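PDB 2A6W: Emp46p from Saccharomyces cerevisiae, which takes part in the secretion of glycoproteins, and in nuclear architecture and gene silencing, and carries a legume-like lectin domain. Local coordinates for residues Leu121-Thr126 against Gln150-Met155. Residues are numbered along the deposited sequence; the frame is centred on the assembly and turned at random.
Sequences LGESVT and QYQDSM
The carboxylate oxygen OE1 of E123 accepts hydrogen bonds from two consecutive backbone N-H groups, those of Y151 and Q152, with Y151 N and Q152 N each 2.9 Å from it. In the legume-lectin β-sandwich formed by this domain, the contact joins the corner at E123, where the chain enters strand 124-131 of one sheet, to the connection leading from strand 145-148 of that sheet to strand 158-165 of the other. Q152 N lies nearly on the C-O axis of the carboxylate and its bond is close to straight (163°), whereas Y151 N comes in from above the carboxylate plane. The two bonds hold the Y151-Q152 backbone against the carboxylate, and the second oxygen, OE2, forms a salt bridge with R78; the guanidinium also binds Q152 O, so R78 bridges the E123 carboxylate and the Q152 carbonyl, and its charge probably favours the ionised glutamate. The E123 side chain runs extended beyond CG; OE1 lies over one face of the Y151 ring, offset toward its rim, while E123 CG touches Y151 CE2 at 3.6 Å. With chi1 at 67°, the Y151 ring is set between its own N and C, and its CE2 side comes close to the glutamate; carboxylate and ring planes stand 74° apart. Q152 CB and Q150 CG also touch E123 OE1, at 3.5 and 3.7 Å. Across the corner at E123, S124 OG donates a hydrogen bond to G122 O at 2.8 Å.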
loop_
_atom_site.group_PDB
_atom_site.type_symbol
_atom_site.label_atom_id
_atom_site.label_comp_id
_atom_site.label_asym_id
_atom_site.label_seq_id
_atom_site.Cartn_x
_atom_site.Cartn_y
_atom_site.Cartn_z
ATOM N N LEU A 121 6.100 16.176 9.738
ATOM C CA LEU A 121 6.856 15.058 10.329
ATOM C C LEU A 121 8.153 14.681 9.630
ATOM O O LEU A 121 9.032 14.061 10.229
ATOM C CB LEU A 121 5.985 13.806 10.338
ATOM C CG LEU A 121 4.671 13.785 11.103
ATOM C CD1 LEU A 121 3.914 12.535 10.731
ATOM C CD2 LEU A 121 4.943 13.813 12.593
ATOM N N GLY A 122 8.256 15.001 8.340
ATOM C CA GLY A 122 9.316 14.467 7.510
ATOM C C GLY A 122 8.997 13.048 7.049
ATOM O O GLY A 122 7.826 12.678 7.001
ATOM N N GLU A 123 10.030 12.290 6.706
ATOM C CA GLU A 123 9.870 10.903 6.251
ATOM C C GLU A 123 9.100 10.136 7.296
ATOM O O GLU A 123 9.539 10.096 8.408
ATOM C CB GLU A 123 11.202 10.200 6.115
ATOM C CG GLU A 123 11.738 10.206 4.722
ATOM C CD GLU A 123 13.132 9.734 4.661
ATOM O OE1 GLU A 123 13.327 8.652 4.104
ATOM O OE2 GLU A 123 14.000 10.419 5.215
ATOM N N SER A 124 7.986 9.521 6.905
ATOM C CA SER A 124 7.016 8.986 7.858
ATOM C C SER A 124 6.022 8.067 7.182
ATOM O O SER A 124 5.882 8.079 5.949
ATOM C CB SER A 124 6.232 10.159 8.486
ATOM O OG SER A 124 5.626 10.984 7.493
ATOM N N VAL A 125 5.356 7.280 8.022
ATOM C CA VAL A 125 4.146 6.552 7.711
ATOM C C VAL A 125 2.991 7.323 8.333
ATOM O O VAL A 125 3.052 7.664 9.508
ATOM C CB VAL A 125 4.177 5.177 8.371
ATOM C CG1 VAL A 125 2.865 4.443 8.100
ATOM C CG2 VAL A 125 5.369 4.392 7.890
ATOM N N THR A 126 1.982 7.665 7.550
ATOM C CA THR A 126 0.790 8.309 8.101
ATOM C C THR A 126 -0.406 7.530 7.635
ATOM O O THR A 126 -0.470 7.100 6.466
ATOM C CB THR A 126 0.703 9.811 7.693
ATOM O OG1 THR A 126 1.008 10.015 6.284
ATOM C CG2 THR A 126 1.753 10.586 8.456
ATOM N N GLN A 150 12.377 6.041 7.972
ATOM C CA GLN A 150 13.284 6.362 6.886
ATOM C C GLN A 150 13.145 5.346 5.757
ATOM O O GLN A 150 13.314 4.157 5.993
ATOM C CB GLN A 150 14.711 6.365 7.401
ATOM C CG GLN A 150 15.717 6.925 6.416
ATOM C CD GLN A 150 17.154 6.827 6.867
ATOM O OE1 GLN A 150 17.460 6.229 7.890
ATOM N NE2 GLN A 150 18.045 7.407 6.088
ATOM N N TYR A 151 12.829 5.810 4.559
ATOM C CA TYR A 151 12.594 4.925 3.396
ATOM C C TYR A 151 13.314 5.431 2.124
ATOM O O TYR A 151 13.665 4.645 1.250
ATOM C CB TYR A 151 11.080 4.743 3.102
ATOM C CG TYR A 151 10.407 6.005 2.625
ATOM C CD1 TYR A 151 10.394 6.337 1.277
ATOM C CD2 TYR A 151 9.857 6.920 3.540
ATOM C CE1 TYR A 151 9.809 7.537 0.833
ATOM C CE2 TYR A 151 9.267 8.122 3.108
ATOM C CZ TYR A 151 9.232 8.411 1.771
ATOM O OH TYR A 151 8.691 9.603 1.351
ATOM N N GLN A 152 13.521 6.735 1.988
ATOM C CA GLN A 152 14.134 7.232 0.755
ATOM C C GLN A 152 15.548 6.711 0.468
ATOM O O GLN A 152 16.411 6.636 1.346
ATOM C CB GLN A 152 14.184 8.764 0.723
ATOM C CG GLN A 152 12.847 9.411 0.531
ATOM C CD GLN A 152 12.979 10.885 0.159
ATOM O OE1 GLN A 152 13.897 11.562 0.626
ATOM N NE2 GLN A 152 12.079 11.375 -0.689
ATOM N N ASP A 153 15.747 6.380 -0.798
ATOM C CA ASP A 153 17.044 6.043 -1.373
ATOM C C ASP A 153 17.733 4.876 -0.646
ATOM O O ASP A 153 18.845 4.989 -0.151
ATOM C CB ASP A 153 17.929 7.276 -1.452
ATOM C CG ASP A 153 19.053 7.109 -2.473
ATOM O OD1 ASP A 153 18.892 6.338 -3.461
ATOM O OD2 ASP A 153 20.148 7.673 -2.331
ATOM N N SER A 154 17.037 3.758 -0.583
ATOM C CA SER A 154 17.603 2.533 -0.013
ATOM C C SER A 154 17.448 1.357 -0.956
ATOM O O SER A 154 16.361 1.114 -1.441
ATOM C CB SER A 154 16.887 2.180 1.264
ATOM O OG SER A 154 17.505 1.064 1.881
ATOM N N MET A 155 18.522 0.608 -1.192
ATOM C CA MET A 155 18.391 -0.682 -1.905
ATOM C C MET A 155 17.804 -1.750 -1.001
ATOM O O MET A 155 17.175 -2.698 -1.465
ATOM C CB MET A 155 19.738 -1.182 -2.464
ATOM C CG MET A 155 20.543 -0.218 -3.271
ATOM S SD MET A 155 22.217 -0.919 -3.527
ATOM C CE MET A 155 23.016 -0.504 -2.028
#